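Long-range contacts in putative thioesterase (PDB 3HDU), which probably hydrolyses thioesters, as a hot dog-fold enzyme of the PaaI-like thioesterase group, with its natural substrate not established: residues L12-F20 and M72-Q83; E40-E51 and G116-N125. All blocks are in the same frame, centred on the assembly; numbering follows the deposited sequence. Where two conformers were deposited one is given.

Contact 1 (L12-F20 and M72-Q83); sequences LFSAVNEIF and MTAGLAAFMGFQ
Val16 meets Leu76, Phe79 and Met80 midway along two helical segments, 12-20 and 72-83, that run nearly antiparallel, 155° between their directions. The axes stay 12.6 Å apart, so side chains rather than backbones bridge the interval. Followed outward, Val16 CB lies 4.2 Å from Met80 CE, and the two branches then part. CG1, anti to the backbone N (chi1 169°), comes within 3.4 Å of Leu76 CD1. CG2, anti to the carbonyl carbon, takes the other side: it reaches Met80 CE tip to tip and also touches Phe79 CE2, obliquely to that ring. Met80, a selenomethionine, gets there through a bend at chi2 (-64°), although its CB does not point straight at the partner helix.

One end of the contact belongs to Leu12, whose CD1 sits at the edge of the Phe79 ring, 3.7 Å from CE2. Its other methyl, CD2, lies 4.0 Å from Met80 SE and packs against the amide end of Gln83. At the other end Phe20 CE1 is 3.6 Å from Leu76 CD1, and its CE2 approaches the CE methyl of selenomethionine Met72, whose chain is bent at chi2 and chi3. Ile57 of the second subunit also packs on Phe20 and Met72. With methyls, rings and selenium making almost every touch, hydrophobic burial and shape, without directional polar bonds, hold helix 7-22 on 58-85, the long hot dog helix.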
loop_
_atom_site.group_PDB
_atom_site.type_symbol
_atom_site.label_atom_id
_atom_site.label_comp_id
_atom_site.label_asym_id
_atom_site.label_seq_id
_atom_site.Cartn_x
_atom_site.Cartn_y
_atom_site.Cartn_z
ATOM N N LEU A 12 -17.091 -31.180 8.669
ATOM C CA LEU A 12 -16.197 -30.029 8.418
ATOM C C LEU A 12 -16.182 -29.090 9.631
ATOM O O LEU A 12 -15.111 -28.702 10.099
ATOM C CB LEU A 12 -16.663 -29.251 7.174
ATOM C CG LEU A 12 -15.850 -28.057 6.665
ATOM C CD1 LEU A 12 -14.486 -28.521 6.176
ATOM C CD2 LEU A 12 -16.606 -27.350 5.551
ATOM N N PHE A 13 -17.376 -28.728 10.111
ATOM C CA PHE A 13 -17.566 -27.870 11.299
ATOM C C PHE A 13 -16.937 -28.501 12.560
ATOM O O PHE A 13 -16.223 -27.819 13.297
ATOM C CB PHE A 13 -19.073 -27.581 11.497
ATOM C CG PHE A 13 -19.402 -26.685 12.685
ATOM C CD1 PHE A 13 -18.946 -25.351 12.728
ATOM C CD2 PHE A 13 -20.220 -27.156 13.734
ATOM C CE1 PHE A 13 -19.262 -24.503 13.819
ATOM C CE2 PHE A 13 -20.551 -26.320 14.830
ATOM C CZ PHE A 13 -20.070 -24.990 14.874
ATOM N N SER A 14 -17.182 -29.797 12.770
ATOM C CA SER A 14 -16.642 -30.546 13.923
ATOM C C SER A 14 -15.119 -30.655 13.907
ATOM O O SER A 14 -14.483 -30.521 14.955
ATOM C CB SER A 14 -17.239 -31.955 13.982
ATOM O OG SER A 14 -18.647 -31.893 14.069
ATOM N N ALA A 15 -14.558 -30.918 12.721
ATOM C CA ALA A 15 -13.100 -31.015 12.512
ATOM C C ALA A 15 -12.415 -29.684 12.801
ATOM O O ALA A 15 -11.385 -29.649 13.479
ATOM C CB ALA A 15 -12.789 -31.455 11.087
ATOM N N VAL A 16 -13.007 -28.603 12.283
ATOM C CA VAL A 16 -12.518 -27.239 12.489
ATOM C C VAL A 16 -12.596 -26.845 13.972
ATOM O O VAL A 16 -11.606 -26.361 14.520
ATOM C CB VAL A 16 -13.273 -26.210 11.573
ATOM C CG1 VAL A 16 -12.976 -24.759 11.969
ATOM C CG2 VAL A 16 -12.910 -26.450 10.113
ATOM N N ASN A 17 -13.745 -27.078 14.614
ATOM C CA ASN A 17 -13.918 -26.765 16.050
ATOM C C ASN A 17 -12.834 -27.396 16.938
ATOM O O ASN A 17 -12.301 -26.715 17.812
ATOM C CB ASN A 17 -15.326 -27.132 16.561
ATOM C CG ASN A 17 -16.423 -26.201 16.032
ATOM O OD1 ASN A 17 -16.175 -25.272 15.261
ATOM N ND2 ASN A 17 -17.652 -26.460 16.452
ATOM N N GLU A 18 -12.498 -28.664 16.682
ATOM C CA GLU A 18 -11.406 -29.360 17.405
ATOM C C GLU A 18 -10.050 -28.655 17.274
ATOM O O GLU A 18 -9.395 -28.381 18.281
ATOM C CB GLU A 18 -11.254 -30.831 16.954
ATOM C CG GLU A 18 -12.001 -31.851 17.812
ATOM C CD GLU A 18 -11.276 -32.204 19.120
ATOM O OE1 GLU A 18 -10.467 -31.397 19.630
ATOM O OE2 GLU A 18 -11.517 -33.310 19.645
ATOM N N ILE A 19 -9.669 -28.350 16.034
ATOM C CA ILE A 19 -8.378 -27.717 15.714
ATOM C C ILE A 19 -8.217 -26.323 16.337
ATOM O O ILE A 19 -7.177 -26.039 16.932
ATOM C CB ILE A 19 -8.143 -27.652 14.163
ATOM C CG1 ILE A 19 -8.003 -29.067 13.578
ATOM C CG2 ILE A 19 -6.879 -26.849 13.814
ATOM C CD1 ILE A 19 -7.987 -29.105 12.066
ATOM N N PHE A 20 -9.251 -25.487 16.222
ATOM C CA PHE A 20 -9.223 -24.098 16.727
ATOM C C PHE A 20 -9.578 -23.886 18.214
ATOM O O PHE A 20 -8.921 -23.078 18.882
ATOM C CB PHE A 20 -10.087 -23.189 15.829
ATOM C CG PHE A 20 -9.469 -22.910 14.481
ATOM C CD1 PHE A 20 -9.636 -23.799 13.413
ATOM C CD2 PHE A 20 -8.698 -21.762 14.281
ATOM C CE1 PHE A 20 -9.055 -23.544 12.160
ATOM C CE2 PHE A 20 -8.110 -21.496 13.032
ATOM C CZ PHE A 20 -8.290 -22.391 11.969
HETATM N N MSE A 72 -5.513 -15.445 12.614
HETATM C CA MSE A 72 -6.208 -16.719 12.851
HETATM C C MSE A 72 -7.563 -16.767 12.148
HETATM O O MSE A 72 -7.904 -17.790 11.550
HETATM C CB MSE A 72 -6.395 -16.982 14.352
HETATM C CG MSE A 72 -5.103 -17.290 15.104
HETATM SE SE MSE A 72 -4.272 -18.959 14.565
HETATM C CE MSE A 72 -5.694 -20.182 15.020
ATOM N N THR A 73 -8.329 -15.673 12.247
ATOM C CA THR A 73 -9.632 -15.544 11.581
ATOM C C THR A 73 -9.452 -15.655 10.066
ATOM O O THR A 73 -10.202 -16.382 9.403
ATOM C CB THR A 73 -10.349 -14.209 11.940
ATOM O OG1 THR A 73 -10.508 -14.112 13.357
ATOM C CG2 THR A 73 -11.723 -14.112 11.281
ATOM N N ALA A 74 -8.447 -14.947 9.542
ATOM C CA ALA A 74 -8.104 -14.984 8.109
ATOM C C ALA A 74 -7.689 -16.393 7.653
ATOM O O ALA A 74 -8.069 -16.833 6.566
ATOM C CB ALA A 74 -6.999 -13.977 7.795
ATOM N N GLY A 75 -6.920 -17.086 8.492
ATOM C CA GLY A 75 -6.484 -18.460 8.219
ATOM C C GLY A 75 -7.630 -19.449 8.081
ATOM O O GLY A 75 -7.596 -20.313 7.200
ATOM N N LEU A 76 -8.634 -19.316 8.949
ATOM C CA LEU A 76 -9.851 -20.132 8.895
ATOM C C LEU A 76 -10.684 -19.789 7.653
ATOM O O LEU A 76 -11.213 -20.692 7.013
ATOM C CB LEU A 76 -10.689 -19.946 10.167
ATOM C CG LEU A 76 -11.992 -20.740 10.330
ATOM C CD1 LEU A 76 -11.763 -22.224 10.144
ATOM C CD2 LEU A 76 -12.606 -20.460 11.690
ATOM N N ALA A 77 -10.811 -18.495 7.333
ATOM C CA ALA A 77 -11.533 -18.047 6.126
ATOM C C ALA A 77 -10.844 -18.544 4.848
ATOM O O ALA A 77 -11.525 -18.924 3.888
ATOM C CB ALA A 77 -11.675 -16.529 6.097
ATOM N N ALA A 78 -9.503 -18.531 4.850
ATOM C CA ALA A 78 -8.678 -19.062 3.748
ATOM C C ALA A 78 -8.978 -20.550 3.525
ATOM O O ALA A 78 -9.227 -20.960 2.392
ATOM C CB ALA A 78 -7.185 -18.857 4.030
ATOM N N PHE A 79 -8.974 -21.326 4.614
ATOM C CA PHE A 79 -9.313 -22.764 4.602
ATOM C C PHE A 79 -10.683 -23.056 3.972
ATOM O O PHE A 79 -10.804 -23.971 3.152
ATOM C CB PHE A 79 -9.259 -23.345 6.034
ATOM C CG PHE A 79 -9.842 -24.729 6.163
ATOM C CD1 PHE A 79 -9.089 -25.849 5.818
ATOM C CD2 PHE A 79 -11.154 -24.912 6.634
ATOM C CE1 PHE A 79 -9.631 -27.138 5.933
ATOM C CE2 PHE A 79 -11.708 -26.197 6.750
ATOM C CZ PHE A 79 -10.943 -27.315 6.401
HETATM N N MSE A 80 -11.699 -22.287 4.378
HETATM C CA MSE A 80 -13.075 -22.448 3.864
HETATM C C MSE A 80 -13.208 -22.131 2.374
HETATM O O MSE A 80 -14.062 -22.710 1.698
HETATM C CB MSE A 80 -14.082 -21.612 4.669
HETATM C CG MSE A 80 -14.210 -22.034 6.120
HETATM SE SE MSE A 80 -14.901 -23.822 6.345
HETATM C CE MSE A 80 -14.344 -24.079 8.153
ATOM N N GLY A 81 -12.371 -21.217 1.881
ATOM C CA GLY A 81 -12.319 -20.878 0.468
ATOM C C GLY A 81 -11.683 -22.002 -0.332
ATOM O O GLY A 81 -12.263 -22.454 -1.317
ATOM N N PHE A 82 -10.505 -22.460 0.104
ATOM C CA PHE A 82 -9.772 -23.537 -0.588
ATOM C C PHE A 82 -10.487 -24.895 -0.600
ATOM O O PHE A 82 -10.461 -25.583 -1.622
ATOM C CB PHE A 82 -8.351 -23.727 -0.025
ATOM C CG PHE A 82 -7.394 -22.610 -0.355
ATOM C CD1 PHE A 82 -7.059 -22.333 -1.680
ATOM C CD2 PHE A 82 -6.758 -21.883 0.662
ATOM C CE1 PHE A 82 -6.145 -21.307 -2.000
ATOM C CE2 PHE A 82 -5.838 -20.861 0.360
ATOM C CZ PHE A 82 -5.529 -20.574 -0.978
ATOM N N GLN A 83 -11.105 -25.279 0.520
ATOM C CA GLN A 83 -11.825 -26.569 0.611
ATOM C C GLN A 83 -13.054 -26.636 -0.315
ATOM O O GLN A 83 -13.407 -27.721 -0.779
ATOM C CB GLN A 83 -12.168 -26.931 2.070
ATOM C CG GLN A 83 -13.245 -26.075 2.756
ATOM C CD GLN A 83 -14.692 -26.456 2.431
ATOM O OE1 GLN A 83 -15.547 -25.581 2.304
ATOM N NE2 GLN A 83 -14.966 -27.751 2.286
#

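Contact 2 (E40-E51 and G116-N125); sequences EQVKLSFEMRDE and GREFVCTGYN
Backbone hydrogen bonds join Gln41-Met48 to Glu118-Asn125 as antiparallel neighbours, with Val42-Gly123, Leu44-Cys121 and Phe46-Phe119 as hydrogen-bonded pairs. The Cys121 N to Leu44 O bond, 2.8 Å long, is almost straight at 178°. At the ends of the pairing, Asn125 N binds Glu40 O and Met48 N binds Arg117 O, Glu40 and Arg117 lying just outside the strands.

Aromatic packing marks the Phe46-Phe119 pair. Phe119 CG stands between its backbone N and carbonyl carbon (chi1 53°), which lays the ring under Phe46 CB, 3.7 Å from the ring centroid: a CH-pi contact. The two ring planes lie 19° apart but are slid so far that they barely overlap, so the CH-pi contact carries the pair; Met48 CG comes to the Phe119 edge.

Charged groups gather around Arg117. Its NE makes a weak, 3.5 Å bond within a salt bridge to Glu47 OE2, while Glu51 OE1 meets the guanidinium edge through a long 3.6 Å bridge to NH1. Met48 O lies over the guanidinium centre, 3.1 Å from CZ.

The face bearing Leu44 and Cys121 packs on helix 58-85, touching Thr73. In the hot dog sheet, 41-48 is flanked by strand 30-37 and 118-128 by strand 132-141.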
loop_
_atom_site.group_PDB
_atom_site.type_symbol
_atom_site.label_atom_id
_atom_site.label_comp_id
_atom_site.label_asym_id
_atom_site.label_seq_id
_atom_site.Cartn_x
_atom_site.Cartn_y
_atom_site.Cartn_z
ATOM N N GLU A 40 -17.583 -18.241 2.078
ATOM C CA GLU A 40 -17.350 -16.803 1.836
ATOM C C GLU A 40 -17.208 -15.933 3.109
ATOM O O GLU A 40 -16.872 -14.747 2.996
ATOM C CB GLU A 40 -18.428 -16.216 0.893
ATOM C CG GLU A 40 -19.917 -16.317 1.337
ATOM C CD GLU A 40 -20.582 -17.691 1.129
ATOM O OE1 GLU A 40 -20.082 -18.519 0.336
ATOM O OE2 GLU A 40 -21.622 -17.935 1.779
ATOM N N GLN A 41 -17.440 -16.508 4.297
ATOM C CA GLN A 41 -17.348 -15.765 5.577
ATOM C C GLN A 41 -17.182 -16.671 6.813
ATOM O O GLN A 41 -17.808 -17.725 6.894
ATOM C CB GLN A 41 -18.610 -14.897 5.737
ATOM C CG GLN A 41 -18.707 -14.029 7.000
ATOM C CD GLN A 41 -19.975 -13.183 7.046
ATOM O OE1 GLN A 41 -20.681 -13.021 6.046
ATOM N NE2 GLN A 41 -20.264 -12.632 8.219
ATOM N N VAL A 42 -16.330 -16.245 7.751
ATOM C CA VAL A 42 -16.125 -16.920 9.049
ATOM C C VAL A 42 -16.203 -15.877 10.172
ATOM O O VAL A 42 -16.060 -14.683 9.916
ATOM C CB VAL A 42 -14.774 -17.683 9.138
ATOM C CG1 VAL A 42 -14.677 -18.720 8.032
ATOM C CG2 VAL A 42 -13.583 -16.725 9.090
ATOM N N LYS A 43 -16.416 -16.337 11.400
ATOM C CA LYS A 43 -16.535 -15.455 12.569
ATOM C C LYS A 43 -15.993 -16.150 13.821
ATOM O O LYS A 43 -16.511 -17.200 14.218
ATOM C CB LYS A 43 -18.003 -15.063 12.772
ATOM C CG LYS A 43 -18.284 -14.024 13.858
ATOM C CD LYS A 43 -19.786 -13.826 14.020
ATOM C CE LYS A 43 -20.124 -12.946 15.210
ATOM N NZ LYS A 43 -21.596 -12.971 15.522
ATOM N N LEU A 44 -14.948 -15.569 14.417
ATOM C CA LEU A 44 -14.334 -16.073 15.648
ATOM C C LEU A 44 -14.517 -15.063 16.775
ATOM O O LEU A 44 -14.458 -13.855 16.540
ATOM C CB LEU A 44 -12.837 -16.320 15.440
ATOM C CG LEU A 44 -12.406 -17.377 14.421
ATOM C CD1 LEU A 44 -10.898 -17.404 14.344
ATOM C CD2 LEU A 44 -12.935 -18.758 14.784
ATOM N N SER A 45 -14.769 -15.562 17.985
ATOM C CA SER A 45 -14.864 -14.733 19.194
ATOM C C SER A 45 -13.687 -15.124 20.081
ATOM O O SER A 45 -13.338 -16.304 20.173
ATOM C CB SER A 45 -16.194 -14.911 19.915
ATOM O OG SER A 45 -16.387 -16.248 20.316
ATOM N N PHE A 46 -13.075 -14.122 20.706
ATOM C CA PHE A 46 -11.900 -14.297 21.553
ATOM C C PHE A 46 -12.172 -13.783 22.957
ATOM O O PHE A 46 -13.028 -12.922 23.140
ATOM C CB PHE A 46 -10.726 -13.536 20.953
ATOM C CG PHE A 46 -10.321 -14.025 19.590
ATOM C CD1 PHE A 46 -10.917 -13.503 18.438
ATOM C CD2 PHE A 46 -9.344 -15.015 19.450
ATOM C CE1 PHE A 46 -10.542 -13.964 17.162
ATOM C CE2 PHE A 46 -8.960 -15.480 18.182
ATOM C CZ PHE A 46 -9.559 -14.955 17.036
ATOM N N GLU A 47 -11.437 -14.321 23.935
ATOM C CA GLU A 47 -11.559 -13.917 25.340
ATOM C C GLU A 47 -10.183 -13.805 26.003
ATOM O O GLU A 47 -9.443 -14.782 26.054
ATOM C CB GLU A 47 -12.432 -14.913 26.116
ATOM C CG GLU A 47 -12.750 -14.492 27.569
ATOM C CD GLU A 47 -13.595 -15.495 28.336
ATOM O OE1 GLU A 47 -14.262 -16.351 27.716
ATOM O OE2 GLU A 47 -13.590 -15.420 29.581
HETATM N N MSE A 48 -9.862 -12.610 26.505
HETATM C CA MSE A 48 -8.636 -12.362 27.262
HETATM C C MSE A 48 -8.851 -12.933 28.659
HETATM O O MSE A 48 -9.672 -12.414 29.404
HETATM C CB MSE A 48 -8.378 -10.853 27.411
HETATM C CG MSE A 48 -8.037 -10.132 26.146
HETATM SE SE MSE A 48 -6.218 -10.457 25.656
HETATM C CE MSE A 48 -5.287 -9.486 27.035
ATOM N N ARG A 49 -8.135 -13.998 29.010
ATOM C CA ARG A 49 -8.259 -14.607 30.353
ATOM C C ARG A 49 -7.531 -13.764 31.397
ATOM O O ARG A 49 -7.987 -13.663 32.534
ATOM C CB ARG A 49 -7.797 -16.060 30.358
ATOM C CG ARG A 49 -8.551 -16.874 29.329
ATOM C CD ARG A 49 -8.425 -18.346 29.539
ATOM N NE ARG A 49 -8.973 -19.058 28.389
ATOM C CZ ARG A 49 -10.265 -19.314 28.162
ATOM N NH1 ARG A 49 -11.243 -18.865 28.958
ATOM N NH2 ARG A 49 -10.577 -20.006 27.067
ATOM N N ASP A 50 -6.390 -13.196 31.001
ATOM C CA ASP A 50 -5.643 -12.230 31.795
ATOM C C ASP A 50 -5.747 -10.936 30.978
ATOM O O ASP A 50 -5.135 -10.816 29.918
ATOM C CB ASP A 50 -4.187 -12.682 31.988
ATOM C CG ASP A 50 -3.406 -11.812 32.986
ATOM O OD1 ASP A 50 -3.698 -10.606 33.153
ATOM O OD2 ASP A 50 -2.464 -12.348 33.609
ATOM N N GLU A 51 -6.554 -9.991 31.466
ATOM C CA GLU A 51 -6.741 -8.675 30.813
ATOM C C GLU A 51 -5.508 -7.746 30.858
ATOM O O GLU A 51 -5.497 -6.736 30.153
ATOM C CB GLU A 51 -7.979 -7.941 31.373
ATOM C CG GLU A 51 -9.307 -8.340 30.756
ATOM C CD GLU A 51 -10.488 -7.671 31.449
ATOM O OE1 GLU A 51 -10.858 -8.117 32.559
ATOM O OE2 GLU A 51 -11.057 -6.716 30.873
ATOM N N GLY A 116 -10.371 -4.444 25.982
ATOM C CA GLY A 116 -11.603 -5.162 26.354
ATOM C C GLY A 116 -11.290 -6.629 26.575
ATOM O O GLY A 116 -10.294 -7.136 26.051
ATOM N N ARG A 117 -12.136 -7.316 27.339
ATOM C CA ARG A 117 -11.921 -8.735 27.632
ATOM C C ARG A 117 -12.277 -9.625 26.438
ATOM O O ARG A 117 -11.446 -10.414 25.984
ATOM C CB ARG A 117 -12.712 -9.186 28.859
ATOM C CG ARG A 117 -12.253 -10.539 29.358
ATOM C CD ARG A 117 -13.054 -11.012 30.493
ATOM N NE ARG A 117 -12.652 -12.359 30.918
ATOM C CZ ARG A 117 -11.635 -12.666 31.736
ATOM N NH1 ARG A 117 -10.828 -11.729 32.253
ATOM N NH2 ARG A 117 -11.406 -13.947 32.034
ATOM N N GLU A 118 -13.520 -9.506 25.967
ATOM C CA GLU A 118 -14.032 -10.296 24.849
ATOM C C GLU A 118 -14.127 -9.440 23.591
ATOM O O GLU A 118 -14.648 -8.327 23.636
ATOM C CB GLU A 118 -15.399 -10.916 25.188
ATOM C CG GLU A 118 -15.336 -11.949 26.322
ATOM C CD GLU A 118 -16.684 -12.595 26.663
ATOM O OE1 GLU A 118 -17.473 -12.906 25.744
ATOM O OE2 GLU A 118 -16.947 -12.818 27.865
ATOM N N PHE A 119 -13.582 -9.956 22.489
ATOM C CA PHE A 119 -13.649 -9.308 21.170
ATOM C C PHE A 119 -13.963 -10.351 20.085
ATOM O O PHE A 119 -13.595 -11.520 20.217
ATOM C CB PHE A 119 -12.386 -8.488 20.859
ATOM C CG PHE A 119 -11.107 -9.243 20.999
ATOM C CD1 PHE A 119 -10.561 -9.920 19.907
ATOM C CD2 PHE A 119 -10.418 -9.252 22.214
ATOM C CE1 PHE A 119 -9.346 -10.613 20.025
ATOM C CE2 PHE A 119 -9.203 -9.949 22.348
ATOM C CZ PHE A 119 -8.671 -10.636 21.248
ATOM N N VAL A 120 -14.675 -9.912 19.044
ATOM C CA VAL A 120 -15.128 -10.765 17.935
ATOM C C VAL A 120 -14.515 -10.266 16.628
ATOM O O VAL A 120 -14.393 -9.057 16.420
ATOM C CB VAL A 120 -16.694 -10.843 17.854
ATOM C CG1 VAL A 120 -17.326 -9.461 17.752
ATOM C CG2 VAL A 120 -17.149 -11.724 16.690
ATOM N N CYS A 121 -14.121 -11.210 15.774
ATOM C CA CYS A 121 -13.496 -10.930 14.481
ATOM C C CYS A 121 -14.210 -11.718 13.384
ATOM O O CYS A 121 -14.368 -12.932 13.514
ATOM C CB CYS A 121 -12.025 -11.318 14.535
ATOM S SG CYS A 121 -11.080 -10.900 13.064
ATOM N N THR A 122 -14.659 -11.017 12.336
ATOM C CA THR A 122 -15.340 -11.605 11.174
ATOM C C THR A 122 -14.391 -11.518 9.969
ATOM O O THR A 122 -13.890 -10.440 9.679
ATOM C CB THR A 122 -16.645 -10.846 10.841
ATOM O OG1 THR A 122 -17.528 -10.871 11.972
ATOM C CG2 THR A 122 -17.357 -11.471 9.645
ATOM N N GLY A 123 -14.154 -12.644 9.287
ATOM C CA GLY A 123 -13.285 -12.706 8.096
ATOM C C GLY A 123 -14.109 -12.926 6.839
ATOM O O GLY A 123 -14.896 -13.862 6.798
ATOM N N TYR A 124 -13.941 -12.064 5.830
ATOM C CA TYR A 124 -14.659 -12.159 4.542
ATOM C C TYR A 124 -13.665 -12.573 3.461
ATOM O O TYR A 124 -12.691 -11.857 3.228
ATOM C CB TYR A 124 -15.280 -10.815 4.146
ATOM C CG TYR A 124 -16.191 -10.208 5.183
ATOM C CD1 TYR A 124 -17.545 -10.569 5.256
ATOM C CD2 TYR A 124 -15.711 -9.251 6.086
ATOM C CE1 TYR A 124 -18.400 -9.996 6.220
ATOM C CE2 TYR A 124 -16.555 -8.670 7.053
ATOM C CZ TYR A 124 -17.894 -9.048 7.115
ATOM O OH TYR A 124 -18.713 -8.485 8.063
ATOM N N ASN A 125 -13.910 -13.713 2.804
ATOM C CA ASN A 125 -13.029 -14.205 1.735
ATOM C C ASN A 125 -13.366 -13.409 0.463
ATOM O O ASN A 125 -14.390 -13.658 -0.174
ATOM C CB ASN A 125 -13.187 -15.728 1.555
ATOM C CG ASN A 125 -12.016 -16.371 0.790
ATOM O OD1 ASN A 125 -11.560 -15.865 -0.235
ATOM N ND2 ASN A 125 -11.549 -17.510 1.288
#

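Helix 58-85 ties the two contacts together: contact 1 packs helix 7-22 against it, and contact 2 presents a sheet face to it. Their centres are 14 Å apart, yet they touch directly. Thr73 O lies 3.4 Å from Val42 CG2, and Ala77 O probably accepts a hydrogen bond from Asn125 ND2 at 3.0 Å. Contact 1 is a buried, almost wholly apolar junction covering 395 Å². Contact 2, only partly buried, hides 1013 Å² through backbone pairing together with side chains on both faces: Leu44, Phe46, Phe119 and Cys121 on the face turned to the helix, mostly polar groups, Lys43, Glu47 and Glu118 beside Val120, on the other. Thus the hot dog helix is packed by helix 7-22 and by strands 41-48 and 118-128.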